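Local atomic coordinates of fatty acid CoA ligase (Marinactinospora thermotolerans, PDB entry 6SQ8), a protein that belongs to the ANL superfamily of AMP-binding enzymes, with a large N-terminal part, a small C-terminal domain and ligands bound where the two meet. Residues G274-P279 / G485-V490; A424-G429 / R477-T482. All coordinates share one frame; numbering follows the deposited sequence.

Contact 1. Residues G274-P279 / G485-V490; sequences GAPAVP and GKPDKV. With AMP (adenosine monophosphate), chain G; EQ2 (1-ethanoyl-9~{H}-pyrido[3,4-b]indole-3-carboxylic acid), chain F.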
ATOM      1  N   GLY A 274      -4.556  -1.614   2.331  1.00 23.98           N
ATOM      2  CA  GLY A 274      -3.822  -2.155   1.227  1.00 24.83           C
ATOM      3  C   GLY A 274      -4.480  -3.393   0.653  1.00 26.91           C
ATOM      4  O   GLY A 274      -4.125  -3.884  -0.413  1.00 27.58           O
ATOM      5  N   ALA A 275      -5.495  -3.884   1.358  1.00 29.40           N
ATOM      6  CA  ALA A 275      -6.219  -5.102   1.007  1.00 31.25           C
ATOM      7  C   ALA A 275      -7.589  -5.057   1.678  1.00 29.64           C
ATOM      8  O   ALA A 275      -7.754  -4.377   2.693  1.00 29.02           O
ATOM      9  CB  ALA A 275      -5.405  -6.303   1.448  1.00 30.53           C
ATOM     10  N   PRO A 276      -8.597  -5.800   1.164  1.00 29.63           N
ATOM     11  CA  PRO A 276      -9.929  -5.773   1.762  1.00 29.80           C
ATOM     12  C   PRO A 276      -9.844  -6.362   3.176  1.00 26.38           C
ATOM     13  O   PRO A 276      -9.114  -7.324   3.408  1.00 24.37           O
ATOM     14  CB  PRO A 276     -10.807  -6.618   0.826  1.00 30.33           C
ATOM     15  CG  PRO A 276      -9.977  -6.770  -0.438  1.00 29.27           C
ATOM     16  CD  PRO A 276      -8.534  -6.729   0.026  1.00 28.47           C
ATOM     17  N   ALA A 277     -10.569  -5.731   4.104  1.00 24.85           N
ATOM     18  CA  ALA A 277     -10.545  -6.099   5.499  1.00 23.87           C
ATOM     19  C   ALA A 277     -11.689  -7.077   5.759  1.00 23.70           C
ATOM     20  O   ALA A 277     -12.730  -7.002   5.122  1.00 29.31           O
ATOM     21  CB  ALA A 277     -10.648  -4.868   6.355  1.00 23.49           C
ATOM     22  N   VAL A 278     -11.469  -8.004   6.684  1.00 21.54           N
ATOM     23  CA  VAL A 278     -12.490  -8.914   7.143  1.00 19.80           C
ATOM     24  C   VAL A 278     -13.215  -8.250   8.307  1.00 18.06           C
ATOM     25  O   VAL A 278     -12.653  -8.123   9.393  1.00 18.26           O
ATOM     26  CB  VAL A 278     -11.860 -10.260   7.533  1.00 20.25           C
ATOM     27  CG1 VAL A 278     -12.846 -11.205   8.179  1.00 20.70           C
ATOM     28  CG2 VAL A 278     -11.238 -10.932   6.332  1.00 21.91           C
ATOM     29  N   PRO A 279     -14.459  -7.768   8.105  1.00 16.85           N
ATOM     30  CA  PRO A 279     -15.164  -6.979   9.119  1.00 16.77           C
ATOM     31  C   PRO A 279     -15.157  -7.550  10.534  1.00 17.55           C
ATOM     32  O   PRO A 279     -14.966  -6.811  11.476  1.00 19.90           O
ATOM     33  CB  PRO A 279     -16.596  -6.919   8.586  1.00 16.23           C
ATOM     34  CG  PRO A 279     -16.392  -6.919   7.093  1.00 16.37           C
ATOM     35  CD  PRO A 279     -15.238  -7.881   6.866  1.00 16.62           C
ATOM     36  N   GLY A 485       0.508  -8.369  -1.780  1.00 61.13           N
ATOM     37  CA  GLY A 485      -0.164  -8.804  -0.547  1.00 53.44           C
ATOM     38  C   GLY A 485      -1.683  -8.737  -0.641  1.00 47.02           C
ATOM     39  O   GLY A 485      -2.374  -8.707   0.372  1.00 40.06           O
ATOM     40  N   LYS A 486      -2.207  -8.694  -1.872  1.00 43.41           N
ATOM     41  CA  LYS A 486      -3.641  -8.691  -2.112  1.00 43.73           C
ATOM     42  C   LYS A 486      -4.110 -10.108  -2.416  1.00 40.38           C
ATOM     43  O   LYS A 486      -3.327 -10.950  -2.834  1.00 36.76           O
ATOM     44  CB  LYS A 486      -4.003  -7.767  -3.270  1.00 48.16           C
ATOM     45  CG  LYS A 486      -3.713  -6.308  -2.981  1.00 49.27           C
ATOM     46  CD  LYS A 486      -4.675  -5.390  -3.633  1.00 53.44           C
ATOM     47  CE  LYS A 486      -4.290  -3.939  -3.432  1.00 56.05           C
ATOM     48  NZ  LYS A 486      -2.821  -3.732  -3.368  1.00 55.30           N
ATOM     49  N   PRO A 487      -5.409 -10.413  -2.220  1.00 39.06           N
ATOM     50  CA  PRO A 487      -5.953 -11.718  -2.567  1.00 39.33           C
ATOM     51  C   PRO A 487      -5.784 -12.026  -4.058  1.00 36.16           C
ATOM     52  O   PRO A 487      -6.273 -11.289  -4.895  1.00 29.87           O
ATOM     53  CB  PRO A 487      -7.448 -11.616  -2.227  1.00 38.32           C
ATOM     54  CG  PRO A 487      -7.522 -10.485  -1.245  1.00 38.02           C
ATOM     55  CD  PRO A 487      -6.423  -9.532  -1.640  1.00 38.73           C
ATOM     56  N   ASP A 488      -5.112 -13.141  -4.344  1.00 37.86           N
ATOM     57  CA  ASP A 488      -4.854 -13.555  -5.688  1.00 39.12           C
ATOM     58  C   ASP A 488      -6.083 -14.306  -6.193  1.00 34.35           C
ATOM     59  O   ASP A 488      -6.130 -15.527  -6.186  1.00 27.99           O
ATOM     60  CB  ASP A 488      -3.598 -14.420  -5.776  1.00 43.49           C
ATOM     61  CG  ASP A 488      -3.193 -14.756  -7.197  1.00 45.12           C
ATOM     62  OD1 ASP A 488      -4.025 -14.548  -8.098  1.00 42.02           O
ATOM     63  OD2 ASP A 488      -2.051 -15.233  -7.383  1.00 48.06           O
ATOM     64  N   LYS A 489      -7.068 -13.549  -6.668  1.00 34.74           N
ATOM     65  CA  LYS A 489      -8.303 -14.149  -7.071  1.00 39.57           C
ATOM     66  C   LYS A 489      -8.201 -14.768  -8.469  1.00 42.86           C
ATOM     67  O   LYS A 489      -9.128 -15.468  -8.864  1.00 43.68           O
ATOM     68  CB  LYS A 489      -9.461 -13.156  -6.981  1.00 39.67           C
ATOM     69  CG  LYS A 489     -10.074 -13.094  -5.595  1.00 40.01           C
ATOM     70  CD  LYS A 489     -11.359 -12.351  -5.625  1.00 44.02           C
ATOM     71  CE  LYS A 489     -11.857 -11.969  -4.260  1.00 45.36           C
ATOM     72  NZ  LYS A 489     -13.231 -11.424  -4.349  1.00 46.79           N
ATOM     73  N   VAL A 490      -7.111 -14.542  -9.211  1.00 46.04           N
ATOM     74  CA  VAL A 490      -6.967 -15.278 -10.478  1.00 49.88           C
ATOM     75  C   VAL A 490      -6.528 -16.708 -10.135  1.00 49.70           C
ATOM     76  O   VAL A 490      -6.971 -17.653 -10.791  1.00 49.01           O
ATOM     77  CB  VAL A 490      -6.049 -14.612 -11.531  1.00 51.19           C
ATOM     78  CG1 VAL A 490      -6.164 -13.091 -11.514  1.00 51.98           C
ATOM     79  CG2 VAL A 490      -4.586 -15.056 -11.429  1.00 53.01           C
TER
HETATM   80  P   AMP G 502      -3.133  -1.532  -6.380  1.00 81.95           P
HETATM   81  O1P AMP G 502      -2.521  -0.210  -6.019  1.00 88.60           O
HETATM   82  O2P AMP G 502      -3.796  -1.573  -7.764  1.00 88.37           O
HETATM   83  O3P AMP G 502      -2.162  -2.661  -6.112  1.00 78.45           O
HETATM   84  O5' AMP G 502      -4.317  -1.704  -5.257  1.00 79.48           O
HETATM   85  C5' AMP G 502      -5.566  -0.986  -5.210  1.00 74.82           C
HETATM   86  C4' AMP G 502      -6.736  -1.873  -4.794  1.00 71.40           C
HETATM   87  O4' AMP G 502      -6.540  -2.502  -3.536  1.00 78.46           O
HETATM   88  C3' AMP G 502      -7.998  -1.081  -4.607  1.00 69.07           C
HETATM   89  O3' AMP G 502      -8.638  -1.110  -5.851  1.00 74.84           O
HETATM   90  C2' AMP G 502      -8.803  -1.759  -3.501  1.00 75.08           C
HETATM   91  O2' AMP G 502      -9.829  -2.696  -3.903  1.00 69.99           O
HETATM   92  C1' AMP G 502      -7.725  -2.495  -2.723  1.00 76.99           C
HETATM   93  N9  AMP G 502      -7.513  -1.793  -1.430  1.00 68.52           N
HETATM   94  C8  AMP G 502      -6.465  -1.020  -1.061  1.00 63.64           C
HETATM   95  N7  AMP G 502      -6.641  -0.551   0.204  1.00 63.29           N
HETATM   96  C5  AMP G 502      -7.826  -1.027   0.648  1.00 65.57           C
HETATM   97  C6  AMP G 502      -8.634  -0.919   1.888  1.00 60.36           C
HETATM   98  N6  AMP G 502      -8.204  -0.211   2.938  1.00 60.22           N
HETATM   99  N1  AMP G 502      -9.809  -1.575   1.926  1.00 63.23           N
HETATM  100  C2  AMP G 502     -10.255  -2.305   0.865  1.00 65.82           C
HETATM  101  N3  AMP G 502      -9.587  -2.449  -0.301  1.00 59.40           N
HETATM  102  C4  AMP G 502      -8.391  -1.845  -0.446  1.00 64.05           C
HETATM  103  C1  EQ2 F 501      -3.256   4.333   1.894  1.00 40.92           C
HETATM  104  C2  EQ2 F 501      -3.134   2.984   1.276  1.00 40.14           C
HETATM  105  O1  EQ2 F 501      -3.523   2.010   1.895  1.00 45.09           O
HETATM  106  C3  EQ2 F 501      -2.483   2.834  -0.073  1.00 37.28           C
HETATM  107  N1  EQ2 F 501      -2.707   1.685  -0.723  1.00 36.34           N
HETATM  108  C4  EQ2 F 501      -2.141   1.467  -1.920  1.00 41.21           C
HETATM  109  C5  EQ2 F 501      -2.399   0.131  -2.581  1.00 42.52           C
HETATM  110  O2  EQ2 F 501      -3.171  -0.670  -2.013  1.00 40.44           O
HETATM  111  O3  EQ2 F 501      -1.772  -0.078  -3.635  1.00 45.79           O
HETATM  112  C6  EQ2 F 501      -1.307   2.395  -2.532  1.00 39.41           C
HETATM  113  C7  EQ2 F 501      -1.058   3.593  -1.889  1.00 36.72           C
HETATM  114  C8  EQ2 F 501      -0.289   4.767  -2.203  1.00 36.23           C
HETATM  115  C9  EQ2 F 501       0.512   5.160  -3.273  1.00 36.16           C
HETATM  116  C10 EQ2 F 501       1.110   6.401  -3.240  1.00 34.88           C
HETATM  117  C11 EQ2 F 501       0.927   7.258  -2.157  1.00 34.20           C
HETATM  118  C12 EQ2 F 501       0.133   6.910  -1.091  1.00 36.41           C
HETATM  119  C13 EQ2 F 501      -0.469   5.655  -1.126  1.00 38.35           C
HETATM  120  N2  EQ2 F 501      -1.295   5.061  -0.191  1.00 39.61           N
HETATM  121  C14 EQ2 F 501      -1.658   3.822  -0.635  1.00 36.90           C
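The adenosine monophosphate site is closed here by two loops, one carrying Gly274 to Pro276 and the other bringing in Lys486, whose chain runs past the carbonyl of Gly274. Methylene CG of Lys486 lies 3.6 Å from Gly274 O, and CD follows alongside the same oxygen. From there the chain heads toward the ribose and phosphate, though the exact course of its end is uncertain. NZ donates a hydrogen bond to AMP O3P (3.0 Å) and a weak one to O2 of the EQ2 carboxylate (3.4 Å), so one amino group links both bound molecules. The sequence around Lys486 fits the lysine-bearing A10 motif of ANL enzymes, and its position is consistent with the closed state in which the C-terminal domain reaches into the ligand pocket.

On the other loop, Ala275 and Pro276 lie beside the adenine: Pro276 CA stands 3.6 Å from AMP C2, and Ala275 O keeps a similar distance from N1. Gly274 CA comes 3.6 Å from O2 of EQ2.

Away from the ligands, Ala275 CB rests 4.0 Å from Gly485 O, and the one apolar pair is Pro276 CD with Pro487 CD at 3.9 Å, the two rings meeting end to end. Arg410 of helix 409-418 touches Pro276 and hydrogen-bonds to AMP. Past Pro487, Asp488 N-caps helix 489-494, its OD1 accepting from Lys491 N and, weakly, from Val490 N.

Contact 2. Residues A424-G429 / R477-T482; sequences AAAVVG and RSIPVT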
ATOM      1  N   ALA A 424     -11.513 -16.450   6.873  1.00 26.22           N
ATOM      2  CA  ALA A 424     -11.277 -15.741   5.583  1.00 25.15           C
ATOM      3  C   ALA A 424     -12.032 -16.415   4.449  1.00 23.47           C
ATOM      4  O   ALA A 424     -12.372 -17.545   4.537  1.00 22.46           O
ATOM      5  CB  ALA A 424      -9.800 -15.711   5.256  1.00 25.18           C
ATOM      6  N   ALA A 425     -12.257 -15.685   3.360  1.00 24.04           N
ATOM      7  CA  ALA A 425     -12.952 -16.241   2.212  1.00 24.30           C
ATOM      8  C   ALA A 425     -12.580 -15.492   0.938  1.00 23.02           C
ATOM      9  O   ALA A 425     -12.455 -14.295   0.934  1.00 22.65           O
ATOM     10  CB  ALA A 425     -14.445 -16.199   2.455  1.00 25.84           C
ATOM     11  N   ALA A 426     -12.444 -16.242  -0.153  1.00 24.34           N
ATOM     12  CA  ALA A 426     -12.293 -15.674  -1.491  1.00 25.46           C
ATOM     13  C   ALA A 426     -13.390 -16.250  -2.382  1.00 25.05           C
ATOM     14  O   ALA A 426     -13.440 -17.432  -2.561  1.00 24.86           O
ATOM     15  CB  ALA A 426     -10.912 -15.954  -2.029  1.00 23.43           C
ATOM     16  N   VAL A 427     -14.273 -15.386  -2.882  1.00 28.66           N
ATOM     17  CA  VAL A 427     -15.389 -15.777  -3.738  1.00 28.82           C
ATOM     18  C   VAL A 427     -15.106 -15.293  -5.165  1.00 28.96           C
ATOM     19  O   VAL A 427     -14.777 -14.135  -5.389  1.00 32.67           O
ATOM     20  CB  VAL A 427     -16.691 -15.174  -3.191  1.00 28.46           C
ATOM     21  CG1 VAL A 427     -17.867 -15.379  -4.115  1.00 27.96           C
ATOM     22  CG2 VAL A 427     -17.012 -15.686  -1.799  1.00 28.76           C
ATOM     23  N   VAL A 428     -15.255 -16.208  -6.119  1.00 31.51           N
ATOM     24  CA  VAL A 428     -14.949 -15.990  -7.522  1.00 32.68           C
ATOM     25  C   VAL A 428     -16.084 -16.585  -8.359  1.00 36.29           C
ATOM     26  O   VAL A 428     -16.831 -17.439  -7.876  1.00 39.27           O
ATOM     27  CB  VAL A 428     -13.621 -16.647  -7.903  1.00 32.15           C
ATOM     28  CG1 VAL A 428     -12.460 -16.069  -7.120  1.00 33.30           C
ATOM     29  CG2 VAL A 428     -13.677 -18.151  -7.714  1.00 35.06           C
ATOM     30  N   GLY A 429     -16.190 -16.126  -9.608  1.00 39.37           N
ATOM     31  CA  GLY A 429     -17.053 -16.734 -10.622  1.00 42.97           C
ATOM     32  C   GLY A 429     -16.252 -17.544 -11.639  1.00 45.78           C
ATOM     33  O   GLY A 429     -15.114 -17.201 -11.982  1.00 44.55           O
ATOM     34  N   ARG A 477      -6.006 -23.859   3.395  1.00 35.43           N
ATOM     35  CA  ARG A 477      -5.215 -23.489   4.573  1.00 39.62           C
ATOM     36  C   ARG A 477      -5.049 -21.964   4.612  1.00 36.82           C
ATOM     37  O   ARG A 477      -5.072 -21.369   5.689  1.00 31.78           O
ATOM     38  CB  ARG A 477      -3.902 -24.267   4.680  1.00 48.71           C
ATOM     39  CG  ARG A 477      -2.882 -24.046   3.577  1.00 60.11           C
ATOM     40  CD  ARG A 477      -1.655 -24.919   3.811  1.00 62.30           C
ATOM     41  NE  ARG A 477      -0.970 -24.600   5.064  1.00 66.77           N
ATOM     42  CZ  ARG A 477      -1.085 -25.278   6.207  1.00 71.48           C
ATOM     43  NH1 ARG A 477      -1.862 -26.349   6.287  1.00 70.48           N
ATOM     44  NH2 ARG A 477      -0.410 -24.874   7.269  1.00 71.95           N
ATOM     45  N   SER A 478      -4.936 -21.330   3.443  1.00 35.58           N
ATOM     46  CA  SER A 478      -4.864 -19.860   3.368  1.00 34.34           C
ATOM     47  C   SER A 478      -5.325 -19.357   2.003  1.00 34.25           C
ATOM     48  O   SER A 478      -5.435 -20.123   1.059  1.00 34.78           O
ATOM     49  CB  SER A 478      -3.467 -19.387   3.649  1.00 33.98           C
ATOM     50  OG  SER A 478      -2.622 -19.668   2.543  1.00 31.02           O
ATOM     51  N   ILE A 479      -5.596 -18.051   1.934  1.00 34.87           N
ATOM     52  CA  ILE A 479      -5.935 -17.402   0.674  1.00 35.59           C
ATOM     53  C   ILE A 479      -4.627 -16.958   0.037  1.00 36.86           C
ATOM     54  O   ILE A 479      -3.855 -16.231   0.662  1.00 33.55           O
ATOM     55  CB  ILE A 479      -6.895 -16.218   0.880  1.00 35.38           C
ATOM     56  CG1 ILE A 479      -8.128 -16.596   1.700  1.00 37.95           C
ATOM     57  CG2 ILE A 479      -7.278 -15.611  -0.453  1.00 37.31           C
ATOM     58  CD1 ILE A 479      -9.076 -17.558   1.017  1.00 37.55           C
ATOM     59  N   PRO A 480      -4.335 -17.365  -1.215  1.00 40.58           N
ATOM     60  CA  PRO A 480      -3.103 -16.957  -1.881  1.00 43.52           C
ATOM     61  C   PRO A 480      -3.107 -15.437  -2.099  1.00 44.88           C
ATOM     62  O   PRO A 480      -4.149 -14.852  -2.411  1.00 40.51           O
ATOM     63  CB  PRO A 480      -3.131 -17.703  -3.226  1.00 43.18           C
ATOM     64  CG  PRO A 480      -4.594 -17.944  -3.463  1.00 42.33           C
ATOM     65  CD  PRO A 480      -5.182 -18.190  -2.084  1.00 43.38           C
ATOM     66  N   VAL A 481      -1.933 -14.828  -1.941  1.00 47.59           N
ATOM     67  CA  VAL A 481      -1.767 -13.409  -2.085  1.00 50.59           C
ATOM     68  C   VAL A 481      -0.818 -13.143  -3.258  1.00 53.00           C
ATOM     69  O   VAL A 481       0.079 -13.946  -3.533  1.00 56.74           O
ATOM     70  CB  VAL A 481      -1.253 -12.766  -0.783  1.00 52.16           C
ATOM     71  CG1 VAL A 481      -2.295 -12.873   0.312  1.00 53.11           C
ATOM     72  CG2 VAL A 481       0.091 -13.332  -0.329  1.00 51.36           C
ATOM     73  N   THR A 482      -1.027 -12.001  -3.927  1.00 55.97           N
ATOM     74  CA  THR A 482      -0.109 -11.455  -4.933  1.00 54.06           C
ATOM     75  C   THR A 482       1.163 -11.011  -4.214  1.00 60.01           C
ATOM     76  O   THR A 482       1.196 -10.950  -2.985  1.00 53.39           O
ATOM     77  CB  THR A 482      -0.760 -10.307  -5.718  1.00 52.84           C
ATOM     78  OG1 THR A 482      -0.867  -9.172  -4.861  1.00 49.83           O
ATOM     79  CG2 THR A 482      -2.121 -10.650  -6.287  1.00 52.63           C
TER
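On the 477-482 side Ile479 alone makes the contact, set against Ala424, Ala425 and Ala426 of strand 422-432. Its two branches divide the work. Methylene CG1 lies 4.0 Å from Ala424 CB, and the CD1 methyl beyond it reaches 3.9 Å from Ala426 CB. The branch methyl CG2 meets that same Ala426 CB at 4.0 Å, so the alanine methyl is approached by two carbons of one isoleucine. With CG2 anti to the backbone N and CG1 beside it (chi1 -52°), both branches face the strand. CD1 also comes 3.8 Å from Ala426 N, lying against the backbone as well as the side chains. No hydrogen bond joins the two segments, and the contact is van der Waals packing.

With only methyl groups on this face at Ala424 and Ala426, the isoleucine can probably sit close to the strand. Between them, Ala425 points its CB the other way, onto Leu416 and Thr417 of helix 409-418, and Val427 packs on that helix too. The strand itself is held by antiparallel backbone hydrogen bonds of Ala424 with Val444, Ala426 with Ala442 and Val428 with Cys440. Val444, from this neighbouring strand, also touches Ile479. Farther along, Ala426 and Pro480 both pack on Val492 of helix 489-494, which continues the apolar cover begun by Ile479. Val427 N donates to Glu413 OE2.

Strand 422-432 is an outer strand of a three-stranded sheet within this chain, with helix 409-418 on one face and the 477-482 loop and helix 489-494 on the other, a layered alpha/beta build that belongs to the small C-terminal domain of AMP-binding enzymes.

How the contacts relate
Contact 1 is a surface contact at the junction of the large N-terminal part with the C-terminal region, whereas contact 2 is partly buried within the C-terminal domain. In contact 1 the polar bonds run from Lys486 to the ligands, beside proline packing; contact 2 is wholly apolar packing, with the Ile479 side chain about 13 Å from AMP. Helix 409-418 borders both, touching Pro276 in the first and Ala425 and Val427 in the second. Their centres are 8 Å apart. Pro480 O probably accepts a hydrogen bond from Asp488 N (2.8 Å), joining residues 477-482 to 485-490. Lys489 NZ forms a salt bridge with Glu413 and a weak hydrogen bond to Val427 O, tying the two contacts through strand 422-432.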